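PDB 3LD2: putative acetyltransferase from Streptococcus mutans, which binds coenzyme A and, as a member of the GNAT family, probably transfers an acyl group from it to a substrate not yet identified. Local coordinates for residues L42-I45 / E46-V49; K70-I73 / I74-E78; N136-K139 / S140-K144. All coordinates share one frame; numbering follows the deposited sequence.

Contact 1. Residues L42-I45 / E46-V49; sequences LSDI and EQVV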
loop_
_atom_site.group_PDB
_atom_site.type_symbol
_atom_site.label_atom_id
_atom_site.label_comp_id
_atom_site.label_asym_id
_atom_site.label_seq_id
_atom_site.Cartn_x
_atom_site.Cartn_y
_atom_site.Cartn_z
ATOM N N LEU A 42 -9.070 -16.254 1.001
ATOM C CA LEU A 42 -10.310 -15.779 1.548
ATOM C C LEU A 42 -10.211 -15.981 3.045
ATOM O O LEU A 42 -10.674 -15.158 3.822
ATOM C CB LEU A 42 -11.455 -16.602 0.983
ATOM C CG LEU A 42 -12.679 -15.825 0.530
ATOM C CD1 LEU A 42 -12.337 -15.124 -0.749
ATOM C CD2 LEU A 42 -13.846 -16.784 0.302
ATOM N N SER A 43 -9.589 -17.088 3.447
ATOM C CA SER A 43 -9.498 -17.410 4.873
ATOM C C SER A 43 -8.464 -16.551 5.636
ATOM O O SER A 43 -8.423 -16.590 6.862
ATOM C CB SER A 43 -9.266 -18.917 5.109
ATOM O OG SER A 43 -8.005 -19.363 4.633
ATOM N N ASP A 44 -7.650 -15.788 4.903
ATOM C CA ASP A 44 -6.679 -14.863 5.499
ATOM C C ASP A 44 -7.275 -13.506 5.892
ATOM O O ASP A 44 -6.606 -12.699 6.535
ATOM C CB ASP A 44 -5.546 -14.560 4.513
ATOM C CG ASP A 44 -4.519 -15.649 4.435
ATOM O OD1 ASP A 44 -4.408 -16.447 5.396
ATOM O OD2 ASP A 44 -3.802 -15.688 3.415
ATOM N N ILE A 45 -8.511 -13.242 5.489
ATOM C CA ILE A 45 -9.049 -11.886 5.593
ATOM C C ILE A 45 -9.203 -11.356 7.025
ATOM O O ILE A 45 -9.064 -10.165 7.265
ATOM C CB ILE A 45 -10.379 -11.738 4.820
ATOM C CG1 ILE A 45 -10.119 -11.792 3.307
ATOM C CG2 ILE A 45 -11.096 -10.450 5.222
ATOM C CD1 ILE A 45 -11.378 -11.810 2.466
ATOM N N GLU A 46 -9.515 -12.241 7.965
ATOM C CA GLU A 46 -9.653 -11.858 9.368
ATOM C C GLU A 46 -8.363 -11.208 9.827
ATOM O O GLU A 46 -8.360 -10.157 10.460
ATOM C CB GLU A 46 -9.884 -13.094 10.237
ATOM C CG GLU A 46 -11.065 -12.976 11.181
ATOM C CD GLU A 46 -12.412 -13.045 10.437
ATOM O OE1 GLU A 46 -12.542 -12.420 9.349
ATOM O OE2 GLU A 46 -13.338 -13.729 10.941
ATOM N N GLN A 47 -7.268 -11.873 9.505
ATOM C CA GLN A 47 -5.952 -11.439 9.910
ATOM C C GLN A 47 -5.520 -10.121 9.276
ATOM O O GLN A 47 -4.985 -9.258 9.960
ATOM C CB GLN A 47 -4.941 -12.525 9.581
ATOM C CG GLN A 47 -4.811 -13.562 10.660
ATOM C CD GLN A 47 -3.846 -14.644 10.246
ATOM O OE1 GLN A 47 -2.662 -14.629 10.627
ATOM N NE2 GLN A 47 -4.332 -15.570 9.405
ATOM N N VAL A 48 -5.731 -10.000 7.972
ATOM C CA VAL A 48 -5.458 -8.778 7.222
ATOM C C VAL A 48 -6.217 -7.577 7.816
ATOM O O VAL A 48 -5.633 -6.525 8.074
ATOM C CB VAL A 48 -5.798 -8.981 5.712
ATOM C CG1 VAL A 48 -5.822 -7.661 4.975
ATOM C CG2 VAL A 48 -4.816 -9.953 5.079
ATOM N N VAL A 49 -7.510 -7.751 8.064
ATOM C CA VAL A 49 -8.269 -6.754 8.816
ATOM C C VAL A 49 -7.604 -6.320 10.145
ATOM O O VAL A 49 -7.385 -5.128 10.370
ATOM C CB VAL A 49 -9.711 -7.216 9.065
ATOM C CG1 VAL A 49 -10.422 -6.269 10.048
ATOM C CG2 VAL A 49 -10.456 -7.269 7.749
#

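Contact 2. Residues K70-I73 / I74-E78; sequences KDQI and IQKFE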
loop_
_atom_site.group_PDB
_atom_site.type_symbol
_atom_site.label_atom_id
_atom_site.label_comp_id
_atom_site.label_asym_id
_atom_site.label_seq_id
_atom_site.Cartn_x
_atom_site.Cartn_y
_atom_site.Cartn_z
ATOM N N LYS A 70 -14.008 -6.536 7.474
ATOM C CA LYS A 70 -14.119 -7.786 6.722
ATOM C C LYS A 70 -14.824 -7.527 5.403
ATOM O O LYS A 70 -14.374 -7.947 4.344
ATOM C CB LYS A 70 -14.900 -8.818 7.541
ATOM C CG LYS A 70 -14.922 -10.232 6.973
ATOM C CD LYS A 70 -15.842 -11.138 7.817
ATOM C CE LYS A 70 -16.066 -12.503 7.168
ATOM N NZ LYS A 70 -14.912 -13.437 7.368
ATOM N N ASP A 71 -15.916 -6.788 5.465
ATOM C CA ASP A 71 -16.708 -6.538 4.283
ATOM C C ASP A 71 -16.102 -5.545 3.313
ATOM O O ASP A 71 -16.319 -5.650 2.111
ATOM C CB ASP A 71 -18.098 -6.101 4.680
ATOM C CG ASP A 71 -19.024 -7.269 4.834
ATOM O OD1 ASP A 71 -19.758 -7.540 3.851
ATOM O OD2 ASP A 71 -18.984 -7.938 5.904
ATOM N N GLN A 72 -15.364 -4.569 3.826
ATOM C CA GLN A 72 -14.658 -3.665 2.946
ATOM C C GLN A 72 -13.631 -4.465 2.162
ATOM O O GLN A 72 -13.472 -4.265 0.965
ATOM C CB GLN A 72 -14.034 -2.498 3.731
ATOM C CG GLN A 72 -12.921 -1.716 3.015
ATOM C CD GLN A 72 -11.552 -1.930 3.655
ATOM O OE1 GLN A 72 -11.423 -2.697 4.608
ATOM N NE2 GLN A 72 -10.531 -1.250 3.141
ATOM N N ILE A 73 -12.980 -5.415 2.822
ATOM C CA ILE A 73 -11.905 -6.170 2.176
ATOM C C ILE A 73 -12.443 -7.138 1.128
ATOM O O ILE A 73 -11.823 -7.343 0.085
ATOM C CB ILE A 73 -11.033 -6.926 3.199
ATOM C CG1 ILE A 73 -10.302 -5.931 4.110
ATOM C CG2 ILE A 73 -10.032 -7.836 2.498
ATOM C CD1 ILE A 73 -9.068 -5.331 3.501
ATOM N N ILE A 74 -13.607 -7.715 1.402
ATOM C CA ILE A 74 -14.256 -8.613 0.459
ATOM C C ILE A 74 -14.720 -7.832 -0.770
ATOM O O ILE A 74 -14.529 -8.271 -1.907
ATOM C CB ILE A 74 -15.455 -9.329 1.110
ATOM C CG1 ILE A 74 -14.981 -10.250 2.240
ATOM C CG2 ILE A 74 -16.246 -10.105 0.076
ATOM C CD1 ILE A 74 -16.078 -10.627 3.204
ATOM N N GLN A 75 -15.311 -6.665 -0.532
ATOM C CA GLN A 75 -15.756 -5.777 -1.608
ATOM C C GLN A 75 -14.645 -5.582 -2.616
ATOM O O GLN A 75 -14.851 -5.656 -3.842
ATOM C CB GLN A 75 -16.115 -4.414 -1.035
ATOM C CG GLN A 75 -17.206 -3.687 -1.784
ATOM C CD GLN A 75 -18.591 -4.035 -1.250
ATOM O OE1 GLN A 75 -18.728 -4.844 -0.321
ATOM N NE2 GLN A 75 -19.626 -3.421 -1.830
ATOM N N LYS A 76 -13.461 -5.319 -2.077
ATOM C CA LYS A 76 -12.274 -5.081 -2.884
ATOM C C LYS A 76 -11.858 -6.329 -3.595
ATOM O O LYS A 76 -11.577 -6.298 -4.788
ATOM C CB LYS A 76 -11.119 -4.569 -2.019
ATOM C CG LYS A 76 -11.293 -3.136 -1.603
ATOM C CD LYS A 76 -10.408 -2.778 -0.444
ATOM C CE LYS A 76 -9.098 -2.218 -0.924
ATOM N NZ LYS A 76 -8.667 -1.126 0.013
ATOM N N PHE A 77 -11.815 -7.427 -2.855
ATOM C CA PHE A 77 -11.440 -8.703 -3.429
ATOM C C PHE A 77 -12.363 -9.037 -4.616
ATOM O O PHE A 77 -11.897 -9.508 -5.654
ATOM C CB PHE A 77 -11.513 -9.780 -2.356
ATOM C CG PHE A 77 -10.829 -11.055 -2.735
ATOM C CD1 PHE A 77 -9.532 -11.041 -3.220
ATOM C CD2 PHE A 77 -11.483 -12.267 -2.606
ATOM C CE1 PHE A 77 -8.890 -12.210 -3.570
ATOM C CE2 PHE A 77 -10.840 -13.457 -2.959
ATOM C CZ PHE A 77 -9.541 -13.429 -3.434
ATOM N N GLU A 78 -13.661 -8.759 -4.444
ATOM C CA GLU A 78 -14.688 -8.989 -5.454
ATOM C C GLU A 78 -14.756 -7.945 -6.579
ATOM O O GLU A 78 -15.578 -8.063 -7.506
ATOM C CB GLU A 78 -16.064 -9.088 -4.795
ATOM C CG GLU A 78 -16.186 -10.225 -3.789
ATOM C CD GLU A 78 -17.598 -10.411 -3.271
ATOM O OE1 GLU A 78 -18.435 -9.503 -3.478
ATOM O OE2 GLU A 78 -17.877 -11.459 -2.650
#

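Contact 3. Residues N136-K139 / S140-K144; sequences NEVK and SDYQK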
loop_
_atom_site.group_PDB
_atom_site.type_symbol
_atom_site.label_atom_id
_atom_site.label_comp_id
_atom_site.label_asym_id
_atom_site.label_seq_id
_atom_site.Cartn_x
_atom_site.Cartn_y
_atom_site.Cartn_z
ATOM N N ASN A 136 6.964 -6.859 -10.289
ATOM C CA ASN A 136 7.048 -7.863 -11.346
ATOM C C ASN A 136 5.713 -8.411 -11.844
ATOM O O ASN A 136 5.645 -8.922 -12.950
ATOM C CB ASN A 136 8.010 -8.990 -10.987
ATOM C CG ASN A 136 9.467 -8.542 -11.063
ATOM O OD1 ASN A 136 10.109 -8.654 -12.115
ATOM N ND2 ASN A 136 9.983 -7.988 -9.958
ATOM N N GLU A 137 4.664 -8.309 -11.029
ATOM C CA GLU A 137 3.305 -8.586 -11.483
ATOM C C GLU A 137 2.850 -7.597 -12.551
ATOM O O GLU A 137 2.367 -7.991 -13.604
ATOM C CB GLU A 137 2.324 -8.507 -10.322
ATOM C CG GLU A 137 2.384 -9.688 -9.400
ATOM C CD GLU A 137 2.305 -11.002 -10.160
ATOM O OE1 GLU A 137 2.882 -12.006 -9.674
ATOM O OE2 GLU A 137 1.682 -11.026 -11.253
ATOM N N VAL A 138 3.023 -6.307 -12.274
ATOM C CA VAL A 138 2.391 -5.263 -13.064
ATOM C C VAL A 138 3.249 -4.769 -14.225
ATOM O O VAL A 138 2.742 -4.161 -15.152
ATOM C CB VAL A 138 2.011 -4.090 -12.164
ATOM C CG1 VAL A 138 1.153 -4.590 -11.005
ATOM C CG2 VAL A 138 3.273 -3.396 -11.644
ATOM N N LYS A 139 4.550 -5.034 -14.158
ATOM C CA LYS A 139 5.519 -4.681 -15.206
ATOM C C LYS A 139 4.954 -4.826 -16.624
ATOM O O LYS A 139 5.079 -3.943 -17.477
ATOM C CB LYS A 139 6.734 -5.612 -15.084
ATOM C CG LYS A 139 8.062 -4.925 -15.296
ATOM C CD LYS A 139 9.231 -5.785 -14.815
ATOM C CE LYS A 139 8.996 -7.281 -15.077
ATOM N NZ LYS A 139 10.247 -8.083 -14.848
ATOM N N SER A 140 4.356 -5.984 -16.852
ATOM C CA SER A 140 3.808 -6.372 -18.134
ATOM C C SER A 140 2.565 -5.577 -18.526
ATOM O O SER A 140 2.402 -5.241 -19.694
ATOM C CB SER A 140 3.475 -7.871 -18.090
ATOM O OG SER A 140 2.395 -8.187 -18.951
ATOM N N ASP A 141 1.698 -5.287 -17.552
ATOM C CA ASP A 141 0.368 -4.725 -17.808
ATOM C C ASP A 141 0.196 -3.211 -17.652
ATOM O O ASP A 141 -0.831 -2.680 -18.089
ATOM C CB ASP A 141 -0.680 -5.380 -16.896
ATOM C CG ASP A 141 -0.773 -6.878 -17.085
ATOM O OD1 ASP A 141 -1.032 -7.304 -18.236
ATOM O OD2 ASP A 141 -0.586 -7.621 -16.081
ATOM N N TYR A 142 1.133 -2.523 -16.987
ATOM C CA TYR A 142 1.001 -1.074 -16.759
ATOM C C TYR A 142 2.260 -0.314 -17.139
ATOM O O TYR A 142 3.334 -0.898 -17.294
ATOM C CB TYR A 142 0.672 -0.745 -15.295
ATOM C CG TYR A 142 -0.635 -1.259 -14.744
ATOM C CD1 TYR A 142 -1.794 -0.502 -14.816
ATOM C CD2 TYR A 142 -0.696 -2.483 -14.115
ATOM C CE1 TYR A 142 -2.994 -0.966 -14.290
ATOM C CE2 TYR A 142 -1.890 -2.959 -13.595
ATOM C CZ TYR A 142 -3.032 -2.201 -13.674
ATOM O OH TYR A 142 -4.210 -2.698 -13.137
ATOM N N GLN A 143 2.132 1.001 -17.265
ATOM C CA GLN A 143 3.258 1.840 -17.665
ATOM C C GLN A 143 3.861 2.521 -16.445
ATOM O O GLN A 143 5.070 2.749 -16.368
ATOM C CB GLN A 143 2.790 2.921 -18.645
ATOM C CG GLN A 143 2.383 2.410 -20.019
ATOM C CD GLN A 143 3.544 1.785 -20.752
ATOM O OE1 GLN A 143 3.569 0.570 -20.956
ATOM N NE2 GLN A 143 4.532 2.606 -21.135
ATOM N N LYS A 144 2.992 2.832 -15.487
ATOM C CA LYS A 144 3.327 3.751 -14.428
ATOM C C LYS A 144 2.628 3.390 -13.130
ATOM O O LYS A 144 1.424 3.097 -13.113
ATOM C CB LYS A 144 2.911 5.164 -14.843
ATOM C CG LYS A 144 3.289 6.239 -13.867
ATOM C CD LYS A 144 2.411 7.448 -14.046
ATOM C CE LYS A 144 3.007 8.668 -13.360
ATOM N NZ LYS A 144 2.417 9.925 -13.877
#

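Contact 1. Residues L42-I45 / E46-V49
Asp44 and Val48 are joined by the first of two successive i to i+4 backbone bonds, Val48 N to Asp44 O at 3.2 Å, with an N-H...O angle of 170°. One residue on, Val49 N reaches Ile45 O at 3.0 Å. These bonds serve both carbonyls as the 3-10 segment 42-44 passes into the helix; the Ile45 N to Leu42 O bond before them is weak. The Asp44 carboxylate turns its two oxygens to different partners: OD1 forms a salt bridge with Lys87, and OD2 accepts from the backbone N of Leu41. Gln47 NE2 comes no nearer than 4.1 Å to Asp44 OD1, with amide and carboxylate planes 80° apart, while Gln47 OE1 is taken by the backbone N of Ile92. Glu46 OE1 forms a salt bridge with Lys70 of helix 70-77. On the apolar side, Val49 CG2, anti to its own carbonyl carbon, lies 3.2 Å from Ile45 O and 4.1 Å from Ile45 CG2. Ile45 and Val49 both rest on Ile73 of helix 70-77. The arrangement is the first turn of helix 45-55, the helix that follows the opening strand of the GNAT fold.

Contact 2. Residues K70-I73 / I74-E78
Lys76 and Gln72 lie side by side along one flank of helix 70-77, four residues apart and pointing the same way. Followed outward, the lysine chain starts over the preceding turn: CB sits 3.6 Å from Ile73 O, and CG lies at the same distance from Gln72 O. The first torsion, -74°, sets CG anti to the carbonyl carbon and beside the backbone N, the atom that itself donates to Gln72 O. CD continues past that oxygen and comes 3.9 Å from Gln72 NE2. Bends at the third and fourth torsions then bring NZ within 3.6 Å of the same amide nitrogen, a contact of neighbours with no hydrogen bond between them. The polar ends look to other partners: Gln72 OE1 accepts from the backbone N of Ser69, near the start of the helix, and Lys76 NZ has a long, weak ion pair with Asp97.

Around the helix from this pair, Ile74 lays CG1 3.2 Å from Lys70 O and CD1 4.0 Å from Lys70 CG. The lysine, with CG anti to its backbone N (-171°), runs out at an angle to the isoleucine, its NZ held by Glu46. Ile73 packs on Glu52 of helix 45-55 and on Phe83 of strand 82-88. Four consecutive backbone bonds tie the turns together, from Ile74 N to Lys70 O at 3.0 Å through to Phe77 N to Ile73 O at 2.9 Å. This is an amphipathic alpha-helix, with Ile73 buried and Asp71 and Gln75 exposed; it is the second of the two helices that precede strand 82-88 in this GNAT fold.

Contact 3. Residues N136-K139 / S140-K144
Val138 O accepts two backbone bonds, from Tyr142 N at 2.9 Å and from Asp141 N at 2.8 Å. The two donors differ in approach: Tyr142 N lies almost in line with the carbonyl, at a C=O...N angle of 169°, whereas Asp141 N sits 53° out of the carbonyl plane and makes a more bent bond. Beside this doubly held oxygen the side chains of Val138 and Tyr142 meet. Val138 CB approaches the Tyr142 ring obliquely at CD2, 3.7 Å away, and Val138 CG1 follows at 4.2 Å. A first torsion of -63° turns the ring back beside the tyrosine's own N, next to the valine. Its hydroxyl is hydrogen-bonded to Ser100 OG. Away from the ring, Lys139 folds back toward Asn136, and its NZ donates to Asn136 OD1 at 2.8 Å; Asn136 ND2 in turn donates to the carbonyl of Gln132, one turn earlier. Val138 and Tyr142 both pack on Val111 of strand 110-117, and Val138 also touches Tyr98 of strand 92-100, so the chain passes from helix 126-138 against the sheet before entering strand 144-150.

Overall arrangement
Along the chain the contacts come in series: contact 1 opens helix 45-55, contact 2 forms helix 70-77, and contact 3 lies where the chain passes from helix 126-138 toward strand 144-150. The first two have centres about 10 Å apart and touch directly, through a salt bridge and apolar packing between their helices. The centre of contact 3 is about 26 Å from that of contact 1 and about 23 Å from that of contact 2. Contacts 1 and 2 thus belong to two consecutive helices packed together, with coenzyme A about 12 Å from the side chain of Val48 and about 10 Å from that of Lys76; contact 3 is structural packing on strands 92-100 and 110-117, away from the annotated sites.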